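Local coordinates for protein tRNA(Ile2) 2-agmatinylcytidine synthetase TiaS (Archaeoglobus fulgidus, PDB 5XOB) that uses ATP to join agmatine to the wobble cytidine of an isoleucine tRNA, forming 2-agmatinylcytidine and switching the codon it reads from AUG to AUA, at residues T171-D176 against T208-L213; N309-L314 against I331-I336; E99-K104 against Y129-L134. All blocks are in the same frame, centred on the assembly; numbering follows the deposited sequence.

Interaction 1. Residues T171-D176 against T208-L213; sequences TEREYD and TPCPVL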
loop_
_atom_site.group_PDB
_atom_site.type_symbol
_atom_site.label_atom_id
_atom_site.label_comp_id
_atom_site.label_asym_id
_atom_site.label_seq_id
_atom_site.Cartn_x
_atom_site.Cartn_y
_atom_site.Cartn_z
ATOM N N THR A 171 -26.136 1.657 4.899
ATOM C CA THR A 171 -26.442 2.834 5.705
ATOM C C THR A 171 -25.136 3.464 6.207
ATOM O O THR A 171 -24.073 2.849 6.124
ATOM C CB THR A 171 -27.342 2.461 6.904
ATOM O OG1 THR A 171 -26.612 1.643 7.823
ATOM C CG2 THR A 171 -28.587 1.696 6.447
ATOM N N GLU A 172 -25.211 4.688 6.719
ATOM C CA GLU A 172 -24.048 5.331 7.333
ATOM C C GLU A 172 -23.668 4.611 8.620
ATOM O O GLU A 172 -24.535 4.167 9.370
ATOM C CB GLU A 172 -24.334 6.805 7.636
ATOM C CG GLU A 172 -24.016 7.753 6.489
ATOM C CD GLU A 172 -22.697 8.489 6.691
ATOM O OE1 GLU A 172 -22.663 9.429 7.515
ATOM O OE2 GLU A 172 -21.699 8.131 6.025
ATOM N N ARG A 173 -22.369 4.506 8.869
ATOM C CA ARG A 173 -21.871 3.839 10.068
ATOM C C ARG A 173 -21.970 4.739 11.300
ATOM O O ARG A 173 -21.912 5.967 11.189
ATOM C CB ARG A 173 -20.416 3.419 9.870
ATOM C CG ARG A 173 -20.195 2.507 8.681
ATOM C CD ARG A 173 -19.472 3.179 7.519
ATOM N NE ARG A 173 -19.482 2.289 6.360
ATOM C CZ ARG A 173 -18.812 1.142 6.286
ATOM N NH1 ARG A 173 -18.040 0.735 7.291
ATOM N NH2 ARG A 173 -18.907 0.392 5.197
ATOM N N GLU A 174 -22.109 4.124 12.472
ATOM C CA GLU A 174 -22.092 4.849 13.741
ATOM C C GLU A 174 -20.901 4.400 14.590
ATOM O O GLU A 174 -20.718 3.207 14.844
ATOM C CB GLU A 174 -23.399 4.645 14.495
ATOM N N TYR A 175 -20.093 5.369 15.020
ATOM C CA TYR A 175 -18.884 5.097 15.796
ATOM C C TYR A 175 -18.357 6.363 16.477
ATOM O O TYR A 175 -18.556 7.482 15.989
ATOM C CB TYR A 175 -17.789 4.515 14.891
ATOM C CG TYR A 175 -17.359 5.458 13.784
ATOM C CD1 TYR A 175 -16.301 6.351 13.971
ATOM C CD2 TYR A 175 -18.020 5.472 12.556
ATOM C CE1 TYR A 175 -15.913 7.223 12.965
ATOM C CE2 TYR A 175 -17.637 6.341 11.543
ATOM C CZ TYR A 175 -16.584 7.214 11.754
ATOM O OH TYR A 175 -16.193 8.076 10.759
ATOM N N ASP A 176 -17.670 6.169 17.597
ATOM C CA ASP A 176 -17.023 7.262 18.311
ATOM C C ASP A 176 -15.629 7.467 17.720
ATOM O O ASP A 176 -14.752 6.622 17.881
ATOM C CB ASP A 176 -16.947 6.939 19.809
ATOM C CG ASP A 176 -16.377 8.080 20.641
ATOM O OD1 ASP A 176 -15.166 8.356 20.528
ATOM O OD2 ASP A 176 -17.134 8.680 21.432
ATOM N N THR A 208 -17.718 2.878 2.121
ATOM C CA THR A 208 -18.402 2.118 1.070
ATOM C C THR A 208 -19.637 1.348 1.539
ATOM O O THR A 208 -19.758 1.018 2.719
ATOM C CB THR A 208 -17.428 1.127 0.398
ATOM O OG1 THR A 208 -16.646 0.458 1.398
ATOM C CG2 THR A 208 -16.504 1.870 -0.562
ATOM N N PRO A 209 -20.550 1.038 0.599
ATOM C CA PRO A 209 -21.763 0.265 0.885
ATOM C C PRO A 209 -21.515 -1.214 1.211
ATOM O O PRO A 209 -22.406 -2.042 1.003
ATOM C CB PRO A 209 -22.564 0.387 -0.423
ATOM C CG PRO A 209 -21.539 0.639 -1.469
ATOM C CD PRO A 209 -20.538 1.522 -0.793
ATOM N N CYS A 210 -20.334 -1.534 1.740
ATOM C CA CYS A 210 -19.915 -2.919 1.954
ATOM C C CYS A 210 -20.243 -3.388 3.381
ATOM O O CYS A 210 -20.688 -2.586 4.213
ATOM C CB CYS A 210 -18.409 -3.054 1.654
ATOM S SG CYS A 210 -17.282 -2.401 2.919
ATOM N N PRO A 211 -20.047 -4.695 3.658
ATOM C CA PRO A 211 -20.256 -5.259 5.007
ATOM C C PRO A 211 -19.208 -4.946 6.079
ATOM O O PRO A 211 -19.442 -5.247 7.246
ATOM C CB PRO A 211 -20.287 -6.781 4.762
ATOM C CG PRO A 211 -19.690 -6.991 3.418
ATOM C CD PRO A 211 -20.001 -5.755 2.633
ATOM N N VAL A 212 -18.069 -4.376 5.708
ATOM C CA VAL A 212 -17.043 -4.077 6.692
ATOM C C VAL A 212 -17.412 -2.834 7.485
ATOM O O VAL A 212 -17.718 -1.787 6.908
ATOM C CB VAL A 212 -15.666 -3.870 6.040
ATOM C CG1 VAL A 212 -14.645 -3.387 7.071
ATOM C CG2 VAL A 212 -15.200 -5.169 5.404
ATOM N N LEU A 213 -17.377 -2.969 8.808
ATOM C CA LEU A 213 -17.537 -1.840 9.715
ATOM C C LEU A 213 -16.193 -1.129 9.817
ATOM O O LEU A 213 -16.077 0.064 9.524
ATOM C CB LEU A 213 -17.975 -2.316 11.107
ATOM C CG LEU A 213 -18.901 -1.397 11.917
ATOM C CD1 LEU A 213 -18.698 -1.685 13.400
ATOM C CD2 LEU A 213 -18.730 0.095 11.631
#
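Arg173 drives its guanidinium group into the bend of segment 208-213 and meets it almost wholly through backbone carbonyls. With CG anti to the carbonyl carbon (chi1 -58°) and a further bend at chi2, the chain leaves the loop 171-176 and carries its flat end across to the other segment. The carbonyls of Thr208 and Val212 lie round the edge of the group, near its plane. Arg173 NH2 donates to Thr208 O at 2.7 Å, with an N-H...O angle of 152°, and the acceptor lies in the guanidinium plane. Arg173 NH1 donates to Val212 O at 2.6 Å; here the nitrogen sits in the carbonyl plane on a lone pair, while the oxygen is tilted 18° from the guanidinium plane. A weak second bond runs from Arg173 NH2 to the same Val212 O at 3.0 Å, so this one oxygen is gripped by both terminal nitrogens and the rotation of the group is restrained. The aliphatic part is used as well: Arg173 CG passes Leu213 CD2 at 4.1 Å, the two side chains running alongside one another in opposing senses. Arginine suits the place because its several N-H groups can serve two carbonyls at once. Arg164 and Pro206 also touch its side chain. Arg173 thus ties the loop before helix 177-187 of the TiaS FLD domain to the turn leading into strand 212-218, at the edge of the mixed sheet within this chain.

Interaction 2. Residues N309-L314 against I331-I336; sequences NVIRLL and INLEKI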
loop_
_atom_site.group_PDB
_atom_site.type_symbol
_atom_site.label_atom_id
_atom_site.label_comp_id
_atom_site.label_asym_id
_atom_site.label_seq_id
_atom_site.Cartn_x
_atom_site.Cartn_y
_atom_site.Cartn_z
ATOM N N ASN A 309 5.105 18.715 0.232
ATOM C CA ASN A 309 6.030 19.710 0.765
ATOM C C ASN A 309 7.488 19.267 0.665
ATOM O O ASN A 309 8.332 20.023 0.183
ATOM C CB ASN A 309 5.687 20.046 2.220
ATOM C CG ASN A 309 4.255 20.525 2.389
ATOM O OD1 ASN A 309 3.534 20.729 1.409
ATOM N ND2 ASN A 309 3.834 20.699 3.635
ATOM N N VAL A 310 7.776 18.041 1.100
ATOM C CA VAL A 310 9.154 17.531 1.082
ATOM C C VAL A 310 9.614 17.289 -0.356
ATOM O O VAL A 310 10.790 17.467 -0.674
ATOM C CB VAL A 310 9.374 16.246 1.946
ATOM C CG1 VAL A 310 8.530 16.261 3.218
ATOM C CG2 VAL A 310 9.125 14.964 1.151
ATOM N N ILE A 311 8.691 16.877 -1.224
ATOM C CA ILE A 311 9.020 16.689 -2.634
ATOM C C ILE A 311 9.319 18.028 -3.296
ATOM O O ILE A 311 10.286 18.141 -4.036
ATOM C CB ILE A 311 7.896 15.970 -3.411
ATOM C CG1 ILE A 311 7.725 14.528 -2.909
ATOM C CG2 ILE A 311 8.177 15.981 -4.911
ATOM C CD1 ILE A 311 8.941 13.635 -3.085
ATOM N N ARG A 312 8.495 19.041 -3.023
ATOM C CA ARG A 312 8.679 20.371 -3.622
ATOM C C ARG A 312 10.087 20.944 -3.432
ATOM O O ARG A 312 10.537 21.756 -4.241
ATOM C CB ARG A 312 7.636 21.366 -3.092
ATOM C CG ARG A 312 6.252 21.182 -3.702
ATOM C CD ARG A 312 5.471 22.484 -3.805
ATOM N NE ARG A 312 4.038 22.220 -3.935
ATOM C CZ ARG A 312 3.233 21.906 -2.918
ATOM N NH1 ARG A 312 3.705 21.810 -1.674
ATOM N NH2 ARG A 312 1.942 21.677 -3.146
ATOM N N LEU A 313 10.782 20.517 -2.378
ATOM C CA LEU A 313 12.135 21.003 -2.104
ATOM C C LEU A 313 13.168 20.567 -3.143
ATOM O O LEU A 313 13.585 21.383 -3.972
ATOM C CB LEU A 313 12.589 20.591 -0.694
ATOM C CG LEU A 313 11.718 21.092 0.466
ATOM C CD1 LEU A 313 12.436 20.918 1.799
ATOM C CD2 LEU A 313 11.304 22.548 0.276
ATOM N N LEU A 314 13.547 19.287 -3.106
ATOM C CA LEU A 314 14.723 18.750 -3.829
ATOM C C LEU A 314 15.123 19.445 -5.147
ATOM O O LEU A 314 14.283 19.986 -5.880
ATOM C CB LEU A 314 14.603 17.215 -4.015
ATOM C CG LEU A 314 13.738 16.500 -5.077
ATOM C CD1 LEU A 314 13.196 15.191 -4.511
ATOM C CD2 LEU A 314 12.591 17.334 -5.612
ATOM N N ILE A 331 5.812 7.435 -12.058
ATOM C CA ILE A 331 5.788 6.710 -10.775
ATOM C C ILE A 331 4.958 7.442 -9.727
ATOM O O ILE A 331 5.300 8.557 -9.347
ATOM C CB ILE A 331 7.211 6.533 -10.175
ATOM C CG1 ILE A 331 8.116 5.698 -11.094
ATOM C CG2 ILE A 331 7.153 5.887 -8.790
ATOM C CD1 ILE A 331 7.888 4.199 -11.034
ATOM N N ASN A 332 3.890 6.801 -9.247
ATOM C CA ASN A 332 3.132 7.305 -8.097
ATOM C C ASN A 332 3.874 7.038 -6.812
ATOM O O ASN A 332 3.832 5.930 -6.293
ATOM C CB ASN A 332 1.774 6.626 -7.981
ATOM C CG ASN A 332 0.878 6.909 -9.159
ATOM O OD1 ASN A 332 1.346 7.053 -10.293
ATOM N ND2 ASN A 332 -0.424 6.991 -8.903
ATOM N N LEU A 333 4.527 8.060 -6.285
ATOM C CA LEU A 333 5.302 7.920 -5.066
ATOM C C LEU A 333 4.464 7.533 -3.856
ATOM O O LEU A 333 3.473 8.193 -3.528
ATOM C CB LEU A 333 6.033 9.221 -4.751
ATOM C CG LEU A 333 7.163 9.588 -5.709
ATOM C CD1 LEU A 333 7.719 10.946 -5.325
ATOM C CD2 LEU A 333 8.267 8.540 -5.706
ATOM N N GLU A 334 4.887 6.456 -3.201
ATOM C CA GLU A 334 4.325 6.016 -1.932
ATOM C C GLU A 334 5.274 6.400 -0.787
ATOM O O GLU A 334 4.851 6.656 0.344
ATOM C CB GLU A 334 4.122 4.499 -1.987
ATOM C CG GLU A 334 3.362 4.039 -3.233
ATOM C CD GLU A 334 3.334 2.523 -3.436
ATOM O OE1 GLU A 334 3.977 1.782 -2.658
ATOM O OE2 GLU A 334 2.667 2.073 -4.398
ATOM N N LYS A 335 6.560 6.465 -1.115
ATOM C CA LYS A 335 7.633 6.577 -0.148
ATOM C C LYS A 335 8.811 7.141 -0.934
ATOM O O LYS A 335 8.865 6.978 -2.150
ATOM C CB LYS A 335 8.009 5.174 0.326
ATOM C CG LYS A 335 7.967 4.927 1.821
ATOM C CD LYS A 335 9.027 3.910 2.237
ATOM C CE LYS A 335 8.986 2.601 1.452
ATOM N NZ LYS A 335 7.890 1.696 1.886
ATOM N N ILE A 336 9.768 7.766 -0.255
ATOM C CA ILE A 336 11.016 8.182 -0.916
ATOM C C ILE A 336 12.190 8.290 0.061
ATOM O O ILE A 336 12.017 8.728 1.201
ATOM C CB ILE A 336 10.835 9.520 -1.682
ATOM C CG1 ILE A 336 12.033 9.791 -2.598
ATOM C CG2 ILE A 336 10.607 10.685 -0.721
ATOM C CD1 ILE A 336 11.753 10.830 -3.660
#
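Ile311 points from helix 307-313 toward Leu333 and Ile336 in the OB-fold domain, where a helix packs against the strands of a curled beta sheet. Its CB already faces the sheet, and CG1 stands anti to the carbonyl carbon (chi1 -66°), carrying the longer branch forward. Neither CB nor the branch methyl CG2 comes within 4.2 Å of segment 331-336, and CG1 serves as the arm for the terminal methyl. That methyl, CD1, makes the whole contact. Ile311 CD1 reaches Leu333 CD1 at 3.7 Å, the two side chains meeting tip to tip. Ile311 CD1 also lies 4.0 Å from Ile336 CD1, whose side chain crosses that of Ile311 obliquely.

The three residues are buried, and no hydrogen bond joins the segments, so branched aliphatic chains fit: they fill the space between helix and sheet without bringing polar atoms into it. Leu333 and Ile336 flank the corner at Glu334, and both direct their side chains toward the helix. Phe287 of strand 284-291 touches Ile311 and Leu333, while Val320 and Tyr394 touch Ile336. The methyl of Ile311 meets a second branch too, with Ile311 CD1 at 4.1 Å from Ile336 CG2.

Interaction 3. Residues E99-K104 against Y129-L134; sequences EELAVK and YFIPHL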
loop_
_atom_site.group_PDB
_atom_site.type_symbol
_atom_site.label_atom_id
_atom_site.label_comp_id
_atom_site.label_asym_id
_atom_site.label_seq_id
_atom_site.Cartn_x
_atom_site.Cartn_y
_atom_site.Cartn_z
ATOM N N GLU A 99 -2.552 -29.486 1.017
ATOM C CA GLU A 99 -1.510 -28.751 1.730
ATOM C C GLU A 99 -0.163 -28.905 1.027
ATOM O O GLU A 99 0.541 -27.925 0.778
ATOM C CB GLU A 99 -1.403 -29.262 3.163
ATOM C CG GLU A 99 -0.673 -28.326 4.100
ATOM C CD GLU A 99 -0.721 -28.812 5.529
ATOM O OE1 GLU A 99 -0.843 -30.040 5.746
ATOM O OE2 GLU A 99 -0.638 -27.961 6.435
ATOM N N GLU A 100 0.159 -30.151 0.687
ATOM C CA GLU A 100 1.422 -30.512 0.036
ATOM C C GLU A 100 1.600 -29.845 -1.335
ATOM O O GLU A 100 2.720 -29.665 -1.801
ATOM C CB GLU A 100 1.518 -32.036 -0.145
ATOM C CG GLU A 100 0.951 -32.877 0.998
ATOM C CD GLU A 100 1.262 -34.356 0.843
ATOM O OE1 GLU A 100 1.374 -34.829 -0.312
ATOM O OE2 GLU A 100 1.390 -35.048 1.878
ATOM N N LEU A 101 0.490 -29.493 -1.974
ATOM C CA LEU A 101 0.498 -28.932 -3.324
ATOM C C LEU A 101 0.526 -27.386 -3.352
ATOM O O LEU A 101 0.832 -26.783 -4.386
ATOM C CB LEU A 101 -0.723 -29.478 -4.077
ATOM C CG LEU A 101 -0.803 -29.491 -5.613
ATOM C CD1 LEU A 101 -1.818 -28.486 -6.137
ATOM C CD2 LEU A 101 0.546 -29.289 -6.288
ATOM N N ALA A 102 0.223 -26.746 -2.221
ATOM C CA ALA A 102 0.207 -25.276 -2.133
ATOM C C ALA A 102 1.563 -24.666 -2.455
ATOM O O ALA A 102 1.654 -23.619 -3.095
ATOM C CB ALA A 102 -0.232 -24.834 -0.746
ATOM N N VAL A 103 2.610 -25.330 -1.984
ATOM C CA VAL A 103 3.977 -24.864 -2.168
ATOM C C VAL A 103 4.308 -24.682 -3.654
ATOM O O VAL A 103 4.967 -23.706 -4.018
ATOM C CB VAL A 103 4.994 -25.800 -1.447
ATOM C CG1 VAL A 103 5.057 -27.174 -2.108
ATOM C CG2 VAL A 103 6.380 -25.173 -1.372
ATOM N N LYS A 104 3.822 -25.577 -4.517
ATOM C CA LYS A 104 4.087 -25.460 -5.959
ATOM C C LYS A 104 3.485 -24.198 -6.595
ATOM O O LYS A 104 3.811 -23.864 -7.735
ATOM C CB LYS A 104 3.622 -26.717 -6.704
ATOM C CG LYS A 104 4.516 -27.919 -6.436
ATOM C CD LYS A 104 4.101 -29.136 -7.244
ATOM C CE LYS A 104 4.655 -30.426 -6.645
ATOM N NZ LYS A 104 3.778 -31.598 -6.938
ATOM N N TYR A 129 -2.534 -29.816 -12.377
ATOM C CA TYR A 129 -2.553 -30.476 -11.076
ATOM C C TYR A 129 -3.915 -31.060 -10.710
ATOM O O TYR A 129 -4.130 -31.466 -9.561
ATOM C CB TYR A 129 -2.087 -29.504 -10.005
ATOM C CG TYR A 129 -0.650 -29.106 -10.164
ATOM C CD1 TYR A 129 0.368 -30.024 -9.943
ATOM C CD2 TYR A 129 -0.300 -27.810 -10.532
ATOM C CE1 TYR A 129 1.704 -29.666 -10.081
ATOM C CE2 TYR A 129 1.029 -27.437 -10.671
ATOM C CZ TYR A 129 2.033 -28.368 -10.445
ATOM O OH TYR A 129 3.359 -28.009 -10.580
ATOM N N PHE A 130 -4.824 -31.119 -11.685
ATOM C CA PHE A 130 -6.151 -31.690 -11.473
ATOM C C PHE A 130 -6.734 -31.087 -10.191
ATOM O O PHE A 130 -7.252 -31.796 -9.321
ATOM C CB PHE A 130 -6.064 -33.225 -11.404
ATOM C CG PHE A 130 -5.078 -33.824 -12.384
ATOM C CD1 PHE A 130 -5.445 -34.069 -13.706
ATOM C CD2 PHE A 130 -3.774 -34.132 -11.987
ATOM C CE1 PHE A 130 -4.538 -34.613 -14.607
ATOM C CE2 PHE A 130 -2.864 -34.675 -12.884
ATOM C CZ PHE A 130 -3.246 -34.915 -14.196
ATOM N N ILE A 131 -6.606 -29.763 -10.077
ATOM C CA ILE A 131 -7.118 -29.036 -8.926
ATOM C C ILE A 131 -8.613 -28.869 -9.127
ATOM O O ILE A 131 -9.060 -28.418 -10.190
ATOM C CB ILE A 131 -6.481 -27.643 -8.745
ATOM C CG1 ILE A 131 -4.971 -27.763 -8.565
ATOM C CG2 ILE A 131 -7.073 -26.939 -7.524
ATOM C CD1 ILE A 131 -4.227 -26.460 -8.760
ATOM N N PRO A 132 -9.396 -29.263 -8.117
ATOM C CA PRO A 132 -10.825 -29.013 -8.145
ATOM C C PRO A 132 -11.101 -27.547 -7.884
ATOM O O PRO A 132 -10.391 -26.908 -7.104
ATOM C CB PRO A 132 -11.369 -29.883 -7.005
ATOM C CG PRO A 132 -10.247 -30.776 -6.585
ATOM C CD PRO A 132 -9.001 -30.036 -6.928
ATOM N N HIS A 133 -12.140 -27.031 -8.523
ATOM C CA HIS A 133 -12.345 -25.603 -8.590
ATOM C C HIS A 133 -13.774 -25.264 -8.970
ATOM O O HIS A 133 -14.500 -26.109 -9.500
ATOM C CB HIS A 133 -11.404 -25.015 -9.633
ATOM C CG HIS A 133 -11.604 -25.576 -11.007
ATOM N ND1 HIS A 133 -11.299 -26.880 -11.333
ATOM C CD2 HIS A 133 -12.070 -25.003 -12.144
ATOM C CE1 HIS A 133 -11.574 -27.088 -12.609
ATOM N NE2 HIS A 133 -12.039 -25.963 -13.125
ATOM N N LEU A 134 -14.165 -24.024 -8.683
ATOM C CA LEU A 134 -15.459 -23.483 -9.087
ATOM C C LEU A 134 -15.210 -22.207 -9.859
ATOM O O LEU A 134 -14.354 -21.414 -9.478
ATOM C CB LEU A 134 -16.310 -23.167 -7.862
ATOM C CG LEU A 134 -16.632 -24.370 -6.980
ATOM C CD1 LEU A 134 -17.091 -23.915 -5.607
ATOM C CD2 LEU A 134 -17.688 -25.242 -7.635
#
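The C-terminal end of helix 119-129, closed by a Schellman motif with Phe130 at positive phi, meets the short helix 99-102 through an aromatic CH-pi contact in the TiaS TCKD domain. Leu101 lays CD2 over one face of the Tyr129 ring, 4.1 Å from the ring centroid and 23° off the ring normal. Leu101 CD2 is offset toward the rim, 3.7 Å from Tyr129 CD1. CG of Leu101 lies anti to the backbone N (chi1 -159°), which carries the fork toward the other segment, where the methyls divide the work: CD2 takes the ring, and Leu101 CD1 lies 4.0 Å from Ile131 CG1 and equally close to Tyr129 CB. Leucine suits this place because its fork can serve both neighbours. Farther out, the extended chain of Lys104 passes the hydroxyl end of Tyr129 at a slant, bringing Lys104 CD to 3.6 Å from Tyr129 OH; this is a contact of the aliphatic part of the lysine. Tyrosine is apt here, its ring packing on leucine and its hydroxyl end meeting the exposed lysine chain. An alanine in place of Tyr129 would remove the ring and is likely to leave Leu101 CD2 without its aromatic face and the Lys104 chain freer to move. Buried Ile131 also packs on Val95 and Val97 of strand 93-98 and on Ile126 of helix 119-129, while Ala102 rests on Trp4 of strand 2-8, joining both segments to the sheet.

How the interactions relate
Along the chain the contacts come in the order interaction 3, interaction 1, interaction 2, each closing before the next opens, and they belong in turn to the TCKD, FLD and OB-fold domains. Interactions 1 and 3, with centres 36 Å apart, both reach the same eight-stranded mixed sheet, at its two outermost strands within this chain, 212-218 and 133-135. Strands from both the TCKD and the FLD regions thus build one sheet. Interaction 2 belongs to a separate, curled sheet that includes the OB-fold strands, its centre 33 Å from that of interaction 1 and 43 Å from that of interaction 3, on the opposite side of the chain's centre from the latter. No two of them touch; they are separate local packing contacts in a multidomain, tRNA-modifying enzyme.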